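Local coordinates for protein aminotransferase TlmJ (Streptoalloteichus hindustanus, PDB 5UID) that probably catalyses pyridoxal 5'-phosphate-dependent transamination, as a member of the DegT/DnrJ/EryC1 aminotransferase family, at residues A[100-104]-A[333-339]; A[268-273]-A[360-366]; A[275-280]-A[369-373]; A[312-316]-A[352-356]. All coordinates share one frame; numbering follows the deposited sequence.

Interaction 1 (A[100-104]-A[333-339])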
loop_
_atom_site.group_PDB
_atom_site.type_symbol
_atom_site.label_atom_id
_atom_site.label_comp_id
_atom_site.label_asym_id
_atom_site.label_seq_id
_atom_site.Cartn_x
_atom_site.Cartn_y
_atom_site.Cartn_z
ATOM N N ARG A 100 -14.807 1.266 19.299
ATOM C CA ARG A 100 -15.913 0.350 19.065
ATOM C C ARG A 100 -16.728 0.814 17.870
ATOM O O ARG A 100 -17.323 1.902 17.924
ATOM C CB ARG A 100 -16.799 0.259 20.302
ATOM C CG ARG A 100 -18.047 -0.585 20.118
ATOM C CD ARG A 100 -18.768 -0.785 21.445
ATOM N NE ARG A 100 -20.005 -1.544 21.288
ATOM C CZ ARG A 100 -21.218 -0.999 21.264
ATOM N NH1 ARG A 100 -21.362 0.313 21.392
ATOM N NH2 ARG A 100 -22.289 -1.768 21.115
ATOM N N PRO A 101 -16.782 0.046 16.780
ATOM C CA PRO A 101 -17.662 0.405 15.657
ATOM C C PRO A 101 -19.119 0.197 16.048
ATOM O O PRO A 101 -19.517 -0.904 16.433
ATOM C CB PRO A 101 -17.234 -0.557 14.541
ATOM C CG PRO A 101 -15.937 -1.170 15.004
ATOM C CD PRO A 101 -15.990 -1.161 16.497
ATOM N N VAL A 102 -19.911 1.259 15.946
ATOM C CA VAL A 102 -21.325 1.231 16.310
ATOM C C VAL A 102 -22.131 1.298 15.021
ATOM O O VAL A 102 -22.218 2.355 14.385
ATOM C CB VAL A 102 -21.692 2.377 17.261
ATOM C CG1 VAL A 102 -23.182 2.349 17.573
ATOM C CG2 VAL A 102 -20.875 2.279 18.541
ATOM N N PHE A 103 -22.728 0.174 14.635
ATOM C CA PHE A 103 -23.398 0.080 13.347
ATOM C C PHE A 103 -24.814 0.640 13.415
ATOM O O PHE A 103 -25.549 0.404 14.378
ATOM C CB PHE A 103 -23.431 -1.372 12.870
ATOM C CG PHE A 103 -22.067 -1.963 12.646
ATOM C CD1 PHE A 103 -21.266 -1.510 11.612
ATOM C CD2 PHE A 103 -21.590 -2.972 13.466
ATOM C CE1 PHE A 103 -20.008 -2.048 11.403
ATOM C CE2 PHE A 103 -20.335 -3.518 13.262
ATOM C CZ PHE A 103 -19.544 -3.054 12.230
ATOM N N CYS A 104 -25.190 1.389 12.382
ATOM C CA CYS A 104 -26.538 1.918 12.248
ATOM C C CYS A 104 -27.233 1.274 11.056
ATOM O O CYS A 104 -26.599 0.680 10.179
ATOM C CB CYS A 104 -26.527 3.445 12.098
ATOM S SG CYS A 104 -25.955 4.058 10.495
ATOM N N LEU A 333 -22.055 -5.725 8.255
ATOM C CA LEU A 333 -20.988 -5.904 9.231
ATOM C C LEU A 333 -21.514 -6.114 10.643
ATOM O O LEU A 333 -20.801 -6.688 11.473
ATOM C CB LEU A 333 -20.049 -4.699 9.190
ATOM C CG LEU A 333 -19.254 -4.536 7.892
ATOM C CD1 LEU A 333 -18.410 -3.274 7.942
ATOM C CD2 LEU A 333 -18.392 -5.766 7.650
ATOM N N HIS A 334 -22.743 -5.683 10.935
ATOM C CA HIS A 334 -23.287 -5.897 12.268
ATOM C C HIS A 334 -23.584 -7.363 12.545
ATOM O O HIS A 334 -23.919 -7.704 13.683
ATOM C CB HIS A 334 -24.549 -5.055 12.473
ATOM C CG HIS A 334 -25.791 -5.666 11.904
ATOM N ND1 HIS A 334 -26.086 -5.640 10.559
ATOM C CD2 HIS A 334 -26.827 -6.301 12.504
ATOM C CE1 HIS A 334 -27.244 -6.242 10.351
ATOM N NE2 HIS A 334 -27.714 -6.652 11.515
ATOM N N LEU A 335 -23.464 -8.231 11.541
ATOM C CA LEU A 335 -23.588 -9.668 11.726
ATOM C C LEU A 335 -22.238 -10.371 11.775
ATOM O O LEU A 335 -22.197 -11.599 11.894
ATOM C CB LEU A 335 -24.448 -10.272 10.612
ATOM C CG LEU A 335 -25.869 -9.707 10.503
ATOM C CD1 LEU A 335 -26.646 -10.393 9.387
ATOM C CD2 LEU A 335 -26.603 -9.834 11.826
ATOM N N VAL A 336 -21.138 -9.629 11.679
ATOM C CA VAL A 336 -19.800 -10.195 11.816
ATOM C C VAL A 336 -19.428 -10.171 13.293
ATOM O O VAL A 336 -19.344 -9.099 13.901
ATOM C CB VAL A 336 -18.777 -9.421 10.972
ATOM C CG1 VAL A 336 -17.398 -10.049 11.112
ATOM C CG2 VAL A 336 -19.207 -9.393 9.516
ATOM N N SER A 337 -19.197 -11.354 13.867
ATOM C CA SER A 337 -19.032 -11.472 15.312
ATOM C C SER A 337 -17.772 -10.789 15.835
ATOM O O SER A 337 -17.653 -10.590 17.047
ATOM C CB SER A 337 -19.019 -12.949 15.712
ATOM O OG SER A 337 -18.024 -13.658 14.994
ATOM N N ALA A 338 -16.830 -10.426 14.961
ATOM C CA ALA A 338 -15.573 -9.855 15.435
ATOM C C ALA A 338 -15.767 -8.475 16.053
ATOM O O ALA A 338 -14.992 -8.076 16.928
ATOM C CB ALA A 338 -14.563 -9.787 14.291
ATOM N N TYR A 339 -16.792 -7.735 15.624
ATOM C CA TYR A 339 -16.996 -6.363 16.075
ATOM C C TYR A 339 -17.852 -6.274 17.335
ATOM O O TYR A 339 -18.496 -5.244 17.568
ATOM C CB TYR A 339 -17.613 -5.529 14.952
ATOM C CG TYR A 339 -16.845 -5.608 13.652
ATOM C CD1 TYR A 339 -15.557 -5.096 13.553
ATOM C CD2 TYR A 339 -17.409 -6.191 12.527
ATOM C CE1 TYR A 339 -14.851 -5.165 12.366
ATOM C CE2 TYR A 339 -16.711 -6.264 11.335
ATOM C CZ TYR A 339 -15.433 -5.750 11.261
ATOM O OH TYR A 339 -14.738 -5.824 10.075
#
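F103 and Y339 form an offset edge-to-face aromatic pair: the edge of F103 is directed toward the face of Y339, the planes stand at 73°, and the ring centroids lie 5.6 Å apart. With its CG anti to the carbonyl carbon (chi1 -62°), F103 reaches from strand 100-104 into the 333-339 loop between L333-H334 and Y339. Apolar packing supplies the rest of the contact. The far rim of the F103 ring meets L333, with F103 CE1 3.5 Å from L333 CB, while one face of the ring carries the L333-H334 peptide, H334 N lying 3.9 Å above its plane. On the near side F103 CD2 approaches H334 CB at 3.8 Å. P101, two residues back on the same side of the strand, adds CG against Y339 CD1 at 4.2 Å. No hydrogen bond joins the two segments. The polar ends turn to other partners: H334 ND1 bonds S84 OG, H334 NE2 bonds E349 OE2, and Y339 OH bonds N92 OD1. Beyond the loop, V238 of the second subunit packs on Y339. The arrangement places a C-terminal loop against an outermost strand of the seven-stranded mixed sheet, the central sheet of a fold type I aminotransferase large domain.

Interaction 2 (A[268-273]-A[360-366])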
loop_
_atom_site.group_PDB
_atom_site.type_symbol
_atom_site.label_atom_id
_atom_site.label_comp_id
_atom_site.label_asym_id
_atom_site.label_seq_id
_atom_site.Cartn_x
_atom_site.Cartn_y
_atom_site.Cartn_z
ATOM N N ARG A 268 -21.352 6.291 -20.069
ATOM C CA ARG A 268 -21.617 4.939 -20.551
ATOM C C ARG A 268 -22.328 4.111 -19.488
ATOM O O ARG A 268 -23.285 3.391 -19.793
ATOM C CB ARG A 268 -20.310 4.272 -20.980
ATOM C CG ARG A 268 -20.454 2.812 -21.372
ATOM C CD ARG A 268 -21.491 2.629 -22.466
ATOM N NE ARG A 268 -21.661 1.222 -22.814
ATOM C CZ ARG A 268 -22.621 0.761 -23.607
ATOM N NH1 ARG A 268 -23.504 1.598 -24.137
ATOM N NH2 ARG A 268 -22.702 -0.537 -23.869
ATOM N N ARG A 269 -21.880 4.209 -18.234
ATOM C CA ARG A 269 -22.555 3.496 -17.155
ATOM C C ARG A 269 -23.983 3.992 -16.963
ATOM O O ARG A 269 -24.872 3.204 -16.623
ATOM C CB ARG A 269 -21.765 3.642 -15.854
ATOM C CG ARG A 269 -20.430 2.910 -15.847
ATOM C CD ARG A 269 -19.551 3.386 -14.699
ATOM N NE ARG A 269 -18.384 2.530 -14.515
ATOM C CZ ARG A 269 -18.299 1.573 -13.596
ATOM N NH1 ARG A 269 -17.200 0.840 -13.509
ATOM N NH2 ARG A 269 -19.310 1.350 -12.765
ATOM N N ARG A 270 -24.222 5.290 -17.178
ATOM C CA ARG A 270 -25.569 5.825 -17.005
ATOM C C ARG A 270 -26.517 5.292 -18.073
ATOM O O ARG A 270 -27.657 4.923 -17.767
ATOM C CB ARG A 270 -25.538 7.354 -17.030
ATOM C CG ARG A 270 -26.918 7.995 -16.935
ATOM C CD ARG A 270 -26.834 9.514 -16.915
ATOM N NE ARG A 270 -28.157 10.127 -16.810
ATOM C CZ ARG A 270 -28.372 11.437 -16.738
ATOM N NH1 ARG A 270 -27.349 12.282 -16.758
ATOM N NH2 ARG A 270 -29.610 11.902 -16.643
ATOM N N GLU A 271 -26.067 5.238 -19.329
ATOM C CA GLU A 271 -26.942 4.740 -20.384
ATOM C C GLU A 271 -27.187 3.242 -20.243
ATOM O O GLU A 271 -28.232 2.745 -20.676
ATOM C CB GLU A 271 -26.365 5.077 -21.762
ATOM C CG GLU A 271 -25.216 4.196 -22.221
ATOM C CD GLU A 271 -24.652 4.627 -23.568
ATOM O OE1 GLU A 271 -24.267 5.809 -23.704
ATOM O OE2 GLU A 271 -24.602 3.786 -24.492
ATOM N N ILE A 272 -26.254 2.511 -19.627
ATOM C CA ILE A 272 -26.503 1.105 -19.325
ATOM C C ILE A 272 -27.608 0.978 -18.285
ATOM O O ILE A 272 -28.572 0.226 -18.468
ATOM C CB ILE A 272 -25.211 0.411 -18.855
ATOM C CG1 ILE A 272 -24.202 0.308 -19.999
ATOM C CG2 ILE A 272 -25.526 -0.967 -18.291
ATOM C CD1 ILE A 272 -22.849 -0.216 -19.563
ATOM N N ALA A 273 -27.487 1.720 -17.180
ATOM C CA ALA A 273 -28.499 1.655 -16.129
ATOM C C ALA A 273 -29.866 2.093 -16.639
ATOM O O ALA A 273 -30.892 1.555 -16.202
ATOM C CB ALA A 273 -28.074 2.511 -14.937
ATOM N N LEU A 360 -22.324 -3.826 -14.029
ATOM C CA LEU A 360 -22.425 -2.415 -14.401
ATOM C C LEU A 360 -21.010 -1.848 -14.465
ATOM O O LEU A 360 -20.396 -1.593 -13.424
ATOM C CB LEU A 360 -23.290 -1.648 -13.414
ATOM C CG LEU A 360 -23.424 -0.146 -13.682
ATOM C CD1 LEU A 360 -24.049 0.100 -15.047
ATOM C CD2 LEU A 360 -24.232 0.527 -12.582
ATOM N N HIS A 361 -20.508 -1.653 -15.682
ATOM C CA HIS A 361 -19.204 -1.043 -15.910
ATOM C C HIS A 361 -19.117 -0.651 -17.377
ATOM O O HIS A 361 -19.868 -1.159 -18.215
ATOM C CB HIS A 361 -18.055 -1.982 -15.523
ATOM C CG HIS A 361 -18.123 -3.324 -16.182
ATOM N ND1 HIS A 361 -17.698 -3.541 -17.475
ATOM C CD2 HIS A 361 -18.572 -4.518 -15.729
ATOM C CE1 HIS A 361 -17.877 -4.812 -17.788
ATOM N NE2 HIS A 361 -18.410 -5.426 -16.747
ATOM N N GLN A 362 -18.188 0.259 -17.677
ATOM C CA GLN A 362 -18.103 0.803 -19.028
ATOM C C GLN A 362 -17.487 -0.164 -20.030
ATOM O O GLN A 362 -17.384 0.192 -21.209
ATOM C CB GLN A 362 -17.317 2.120 -19.031
ATOM C CG GLN A 362 -15.848 1.996 -18.664
ATOM C CD GLN A 362 -15.621 1.995 -17.166
ATOM O OE1 GLN A 362 -16.571 1.986 -16.381
ATOM N NE2 GLN A 362 -14.357 2.016 -16.761
ATOM N N ALA A 363 -17.082 -1.362 -19.612
ATOM C CA ALA A 363 -16.611 -2.372 -20.550
ATOM C C ALA A 363 -17.733 -3.252 -21.082
ATOM O O ALA A 363 -17.489 -4.058 -21.985
ATOM C CB ALA A 363 -15.540 -3.255 -19.897
ATOM N N LEU A 364 -18.942 -3.123 -20.547
ATOM C CA LEU A 364 -20.069 -3.905 -21.034
ATOM C C LEU A 364 -20.458 -3.457 -22.437
ATOM O O LEU A 364 -20.652 -2.264 -22.687
ATOM C CB LEU A 364 -21.263 -3.757 -20.091
ATOM C CG LEU A 364 -21.129 -4.328 -18.681
ATOM C CD1 LEU A 364 -22.298 -3.892 -17.815
ATOM C CD2 LEU A 364 -21.036 -5.845 -18.741
ATOM N N SER A 365 -20.565 -4.411 -23.356
ATOM C CA SER A 365 -21.092 -4.102 -24.674
ATOM C C SER A 365 -22.618 -4.116 -24.639
ATOM O O SER A 365 -23.241 -4.580 -23.680
ATOM C CB SER A 365 -20.570 -5.095 -25.713
ATOM O OG SER A 365 -21.049 -6.403 -25.454
ATOM N N ASP A 366 -23.226 -3.589 -25.705
ATOM C CA ASP A 366 -24.679 -3.654 -25.817
ATOM C C ASP A 366 -25.172 -5.093 -25.796
ATOM O O ASP A 366 -26.244 -5.372 -25.249
ATOM C CB ASP A 366 -25.147 -2.949 -27.089
ATOM C CG ASP A 366 -24.902 -1.454 -27.049
ATOM O OD1 ASP A 366 -24.853 -0.889 -25.940
ATOM O OD2 ASP A 366 -24.762 -0.845 -28.130
HETATM O O HOH W 1 -14.311 0.522 -14.295
HETATM O O HOH W 2 -18.967 -0.961 -11.186
#
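The guanidinium of R269 has H361 CA over the centre of one face, 3.6 Å above the plane; waters 1 and 2 lie at its in-plane edge, and Q362 OE1 is there too, tilted 19° from the plane. That of R268 is met edge-on by the L364 carbonyl and the D366 carboxylate, while I272 CG1, from the next turn of the same helix, lies over one face, offset toward the rim. The contact joins helix 249-280 to the type I turn H361-L364, in the loop between strand 355-358 and helix 366-383. R269, extended from CG to NE, carries its head past the backbone of 360-362. There R269 NE bonds Q362 OE1 at 2.7 Å, nearly end-on to the amide C=O (166°), and R269 NH1 adds a weak bond to that oxygen. Water 1 accepts from R269 NH1 and Q362 NE2; water 2 accepts from R269 NH2 and lies within bonding distance of L360 O. R268 instead bends at chi2 (56°), laying CG beside Q362 CA. R268 NH2 gives a straight bond to L364 O at 2.9 Å and a salt bridge to D366 OD1 at 3.0 Å, the nitrogen meeting OD1 from above the carboxylate plane. E271, whose modelled distance is implausibly short, joins the network. Between the arginines, I272 CG2 touches L360 CD1 at 3.7 Å and I272 CD1 touches L364 CB at 3.9 Å. Buried R269 is thus held to the turn through the Q362 amide oxygen and bridging water, with Y300 O a further acceptor, whereas R268 probably has its charge balanced mainly by D366.

Interaction 3 (A[275-280]-A[369-373])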
loop_
_atom_site.group_PDB
_atom_site.type_symbol
_atom_site.label_atom_id
_atom_site.label_comp_id
_atom_site.label_asym_id
_atom_site.label_seq_id
_atom_site.Cartn_x
_atom_site.Cartn_y
_atom_site.Cartn_z
ATOM N N ARG A 275 -30.909 1.692 -19.792
ATOM C CA ARG A 275 -31.375 0.532 -20.545
ATOM C C ARG A 275 -31.861 -0.565 -19.605
ATOM O O ARG A 275 -32.866 -1.230 -19.884
ATOM C CB ARG A 275 -30.263 0.012 -21.457
ATOM C CG ARG A 275 -30.613 -1.275 -22.188
ATOM C CD ARG A 275 -31.771 -1.078 -23.160
ATOM N NE ARG A 275 -32.253 -2.349 -23.698
ATOM C CZ ARG A 275 -33.389 -2.934 -23.333
ATOM N NH1 ARG A 275 -34.176 -2.356 -22.435
ATOM N NH2 ARG A 275 -33.746 -4.093 -23.872
ATOM N N TYR A 276 -31.159 -0.766 -18.486
ATOM C CA TYR A 276 -31.639 -1.689 -17.460
ATOM C C TYR A 276 -33.011 -1.267 -16.949
ATOM O O TYR A 276 -33.923 -2.095 -16.826
ATOM C CB TYR A 276 -30.645 -1.757 -16.299
ATOM C CG TYR A 276 -29.439 -2.642 -16.517
ATOM C CD1 TYR A 276 -29.394 -3.558 -17.561
ATOM C CD2 TYR A 276 -28.345 -2.570 -15.661
ATOM C CE1 TYR A 276 -28.286 -4.372 -17.751
ATOM C CE2 TYR A 276 -27.237 -3.374 -15.842
ATOM C CZ TYR A 276 -27.212 -4.274 -16.887
ATOM O OH TYR A 276 -26.103 -5.075 -17.060
ATOM N N ASP A 277 -33.172 0.024 -16.637
ATOM C CA ASP A 277 -34.467 0.523 -16.185
ATOM C C ASP A 277 -35.557 0.233 -17.208
ATOM O O ASP A 277 -36.668 -0.165 -16.846
ATOM C CB ASP A 277 -34.391 2.026 -15.907
ATOM C CG ASP A 277 -33.516 2.363 -14.711
ATOM O OD1 ASP A 277 -33.277 1.474 -13.864
ATOM O OD2 ASP A 277 -33.073 3.528 -14.618
ATOM N N GLN A 278 -35.252 0.417 -18.495
ATOM C CA GLN A 278 -36.257 0.197 -19.529
ATOM C C GLN A 278 -36.675 -1.267 -19.600
ATOM O O GLN A 278 -37.867 -1.572 -19.722
ATOM C CB GLN A 278 -35.726 0.669 -20.882
ATOM C CG GLN A 278 -36.724 0.533 -22.023
ATOM C CD GLN A 278 -36.124 0.897 -23.368
ATOM O OE1 GLN A 278 -34.929 0.714 -23.597
ATOM N NE2 GLN A 278 -36.954 1.421 -24.263
ATOM N N GLY A 279 -35.715 -2.188 -19.519
ATOM C CA GLY A 279 -36.016 -3.596 -19.703
ATOM C C GLY A 279 -36.516 -4.332 -18.478
ATOM O O GLY A 279 -37.031 -5.446 -18.619
ATOM N N LEU A 280 -36.394 -3.744 -17.287
ATOM C CA LEU A 280 -36.728 -4.441 -16.052
ATOM C C LEU A 280 -37.755 -3.729 -15.183
ATOM O O LEU A 280 -38.071 -4.231 -14.098
ATOM C CB LEU A 280 -35.458 -4.676 -15.222
ATOM C CG LEU A 280 -34.319 -5.465 -15.869
ATOM C CD1 LEU A 280 -33.150 -5.570 -14.909
ATOM C CD2 LEU A 280 -34.783 -6.842 -16.296
ATOM N N VAL A 369 -25.299 -6.156 -22.176
ATOM C CA VAL A 369 -26.424 -5.549 -21.469
ATOM C C VAL A 369 -27.718 -6.284 -21.792
ATOM O O VAL A 369 -28.537 -6.549 -20.904
ATOM C CB VAL A 369 -26.522 -4.052 -21.814
ATOM C CG1 VAL A 369 -27.753 -3.432 -21.168
ATOM C CG2 VAL A 369 -25.262 -3.327 -21.373
ATOM N N GLU A 370 -27.921 -6.630 -23.066
ATOM C CA GLU A 370 -29.118 -7.373 -23.443
ATOM C C GLU A 370 -29.090 -8.797 -22.902
ATOM O O GLU A 370 -30.147 -9.364 -22.600
ATOM C CB GLU A 370 -29.280 -7.376 -24.965
ATOM C CG GLU A 370 -29.456 -5.987 -25.571
ATOM C CD GLU A 370 -30.697 -5.274 -25.059
ATOM O OE1 GLU A 370 -31.705 -5.954 -24.769
ATOM O OE2 GLU A 370 -30.664 -4.031 -24.942
ATOM N N THR A 371 -27.900 -9.390 -22.771
ATOM C CA THR A 371 -27.798 -10.713 -22.162
ATOM C C THR A 371 -28.206 -10.676 -20.693
ATOM O O THR A 371 -28.888 -11.587 -20.210
ATOM C CB THR A 371 -26.374 -11.252 -22.307
ATOM O OG1 THR A 371 -26.004 -11.266 -23.691
ATOM C CG2 THR A 371 -26.276 -12.669 -21.754
ATOM N N VAL A 372 -27.807 -9.626 -19.972
ATOM C CA VAL A 372 -28.172 -9.506 -18.562
ATOM C C VAL A 372 -29.678 -9.317 -18.417
ATOM O O VAL A 372 -30.330 -10.001 -17.621
ATOM C CB VAL A 372 -27.392 -8.356 -17.900
ATOM C CG1 VAL A 372 -27.938 -8.074 -16.507
ATOM C CG2 VAL A 372 -25.911 -8.693 -17.830
ATOM N N ILE A 373 -30.252 -8.387 -19.186
ATOM C CA ILE A 373 -31.688 -8.133 -19.107
ATOM C C ILE A 373 -32.475 -9.390 -19.455
ATOM O O ILE A 373 -33.458 -9.730 -18.785
ATOM C CB ILE A 373 -32.075 -6.957 -20.022
ATOM C CG1 ILE A 373 -31.389 -5.671 -19.563
ATOM C CG2 ILE A 373 -33.589 -6.777 -20.050
ATOM C CD1 ILE A 373 -31.625 -4.494 -20.485
#
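The helical segments 275-280 and 369-373 run in roughly the same direction, with axes 10.3 Å apart at closest approach and a crossing angle of -33°, and G279 and I373 have the nearest CA atoms. I373 is a knob in a hole formed by R275, Y276, G279 and L280. Its branches divide the hole. I373 CG1 lies at the edge of the Y276 ring, 3.5 Å from Y276 CD1; I373 CG2 faces L280 CD2 at 3.9 Å; and I373 CD1 covers the centre of one face of the R275 guanidinium, 3.7 Å above the plane. I373 CG2 also comes within 4.0 Å of G279 O, and the bare CA of G279 leaves room for that branch. Y276 runs across the interface past V369 and V372, Y276 CE1 lying 3.6 Å from V369 CG1, and its hydroxyl bonds P359 O. This contact packs the C-terminal end of the long helix 249-280 on the last modelled helix, 366-383. Toward solvent R275, bent at chi2 (64°), turns its guanidinium toward E370, which bends at chi2 as well. The grip is side-on: two nitrogens each meet one carboxylate oxygen through its syn lone pair, with the planes 27° apart. R275 NE lies 2.6 Å from E370 OE2, and R275 NH2 lies 2.9 Å from E370 OE1.

Interaction 4 (A[312-316]-A[352-356])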
loop_
_atom_site.group_PDB
_atom_site.type_symbol
_atom_site.label_atom_id
_atom_site.label_comp_id
_atom_site.label_asym_id
_atom_site.label_seq_id
_atom_site.Cartn_x
_atom_site.Cartn_y
_atom_site.Cartn_z
ATOM N N ARG A 312 -33.497 -14.878 -4.202
ATOM C CA ARG A 312 -32.280 -14.106 -4.446
ATOM C C ARG A 312 -31.088 -15.021 -4.693
ATOM O O ARG A 312 -30.355 -14.855 -5.676
ATOM C CB ARG A 312 -32.006 -13.171 -3.264
ATOM C CG ARG A 312 -31.056 -12.004 -3.557
ATOM C CD ARG A 312 -29.583 -12.403 -3.482
ATOM N NE ARG A 312 -29.254 -13.063 -2.223
ATOM C CZ ARG A 312 -28.961 -12.422 -1.096
ATOM N NH1 ARG A 312 -28.674 -13.107 0.002
ATOM N NH2 ARG A 312 -28.957 -11.095 -1.063
ATOM N N ASP A 313 -30.871 -15.990 -3.802
ATOM C CA ASP A 313 -29.730 -16.886 -3.954
ATOM C C ASP A 313 -29.886 -17.772 -5.183
ATOM O O ASP A 313 -28.922 -17.981 -5.928
ATOM C CB ASP A 313 -29.556 -17.733 -2.694
ATOM C CG ASP A 313 -29.220 -16.895 -1.473
ATOM O OD1 ASP A 313 -29.031 -15.669 -1.625
ATOM O OD2 ASP A 313 -29.145 -17.461 -0.364
ATOM N N ALA A 314 -31.094 -18.294 -5.411
ATOM C CA ALA A 314 -31.338 -19.106 -6.597
ATOM C C ALA A 314 -31.151 -18.299 -7.874
ATOM O O ALA A 314 -30.756 -18.853 -8.908
ATOM C CB ALA A 314 -32.744 -19.703 -6.543
HETATM N N MSE A 315 -31.417 -16.997 -7.821
HETATM C CA MSE A 315 -31.226 -16.124 -8.971
HETATM C C MSE A 315 -29.748 -15.989 -9.320
HETATM O O MSE A 315 -29.366 -16.062 -10.490
HETATM C CB MSE A 315 -31.821 -14.744 -8.701
HETATM C CG MSE A 315 -31.823 -13.843 -9.911
HETATM SE SE MSE A 315 -33.073 -14.480 -11.257
HETATM C CE MSE A 315 -32.304 -13.588 -12.778
ATOM N N ALA A 316 -28.919 -15.788 -8.294
ATOM C CA ALA A 316 -27.482 -15.661 -8.517
ATOM C C ALA A 316 -26.885 -16.967 -9.027
ATOM O O ALA A 316 -25.993 -16.953 -9.883
ATOM C CB ALA A 316 -26.788 -15.212 -7.231
ATOM N N ALA A 352 -29.658 -7.364 2.937
ATOM C CA ALA A 352 -28.688 -8.422 2.684
ATOM C C ALA A 352 -29.329 -9.683 2.120
ATOM O O ALA A 352 -28.641 -10.477 1.470
ATOM C CB ALA A 352 -27.929 -8.758 3.969
ATOM N N GLU A 353 -30.625 -9.889 2.352
ATOM C CA GLU A 353 -31.307 -11.076 1.859
ATOM C C GLU A 353 -32.057 -10.851 0.555
ATOM O O GLU A 353 -32.408 -11.829 -0.114
ATOM C CB GLU A 353 -32.294 -11.597 2.909
ATOM C CG GLU A 353 -31.643 -12.236 4.118
ATOM C CD GLU A 353 -32.661 -12.690 5.145
ATOM O OE1 GLU A 353 -33.244 -11.824 5.831
ATOM O OE2 GLU A 353 -32.888 -13.913 5.255
ATOM N N GLU A 354 -32.304 -9.599 0.172
ATOM C CA GLU A 354 -33.168 -9.303 -0.959
ATOM C C GLU A 354 -32.471 -8.604 -2.117
ATOM O O GLU A 354 -33.079 -8.470 -3.185
ATOM C CB GLU A 354 -34.354 -8.438 -0.508
ATOM C CG GLU A 354 -35.265 -9.119 0.500
ATOM C CD GLU A 354 -36.444 -8.252 0.902
ATOM O OE1 GLU A 354 -36.471 -7.065 0.512
ATOM O OE2 GLU A 354 -37.343 -8.758 1.607
ATOM N N THR A 355 -31.229 -8.168 -1.950
ATOM C CA THR A 355 -30.558 -7.349 -2.949
ATOM C C THR A 355 -29.566 -8.184 -3.747
ATOM O O THR A 355 -28.885 -9.054 -3.199
ATOM C CB THR A 355 -29.836 -6.171 -2.290
ATOM O OG1 THR A 355 -30.706 -5.551 -1.335
ATOM C CG2 THR A 355 -29.431 -5.141 -3.332
ATOM N N LEU A 356 -29.502 -7.916 -5.049
ATOM C CA LEU A 356 -28.528 -8.530 -5.938
ATOM C C LEU A 356 -27.998 -7.455 -6.872
ATOM O O LEU A 356 -28.777 -6.675 -7.429
ATOM C CB LEU A 356 -29.147 -9.679 -6.742
ATOM C CG LEU A 356 -28.165 -10.560 -7.518
ATOM C CD1 LEU A 356 -27.289 -11.347 -6.556
ATOM C CD2 LEU A 356 -28.897 -11.492 -8.472
#
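R312 leaves helix 309-321 with CG anti to the backbone N (chi1 -161°) and then folds at chi2 and chi3 (-82° and -53°), curling its guanidinium over the helix-to-strand junction at 352-356. Two carbonyls lie at the edge of that group. R312 NH2 bonds A352 O at 2.6 Å, the donor standing well above the carbonyl plane, and T355 O at 3.0 Å; R312 NH1 adds a weak bond to A352 O. E353 O sits over the centre of one face, 3.6 Å above the plane. The other end of the head is fixed within its own helix, since R312 NE bonds D313 OD1 at 2.7 Å in a salt bridge. Apolar packing extends the contact along the helix. L356, whose CB points toward helix 309-321, puts CD1 4.0 Å from A316 CB and CD2 4.0 Å from CG of M315, a selenomethionine. W234 of the second subunit packs on R312 and D313, and W233 of that subunit on A316, so this corner takes part in the contact between subunits. Chemically, a buried arginine takes up carbonyls at the end of helix 346-354 and the start of strand 355-358, while D313 probably balances its charge.

Overall arrangement
Interactions 2 and 3 form one continuous region: both use helix 249-280, their centres lie 10 Å apart, and I272 packs on V369 between them. Interaction 4 is linked to interaction 2 through strand 355-358 but packs on neither 2 nor 3. Interaction 1 is remote from interactions 2 and 3, but its nearest atoms are about 6 Å from interaction 4. All four are mostly buried, though the salt bridges of 2 and 3 lie near the surface. Against the central sheet, interaction 1 is aromatic and apolar; in the others arginines add polar bonds to apolar packing: to a carboxylate, a backbone carbonyl and an amide in 2, to a carboxylate in 3, to backbone carbonyls in 4. Interactions 1 and 4 also meet the second subunit.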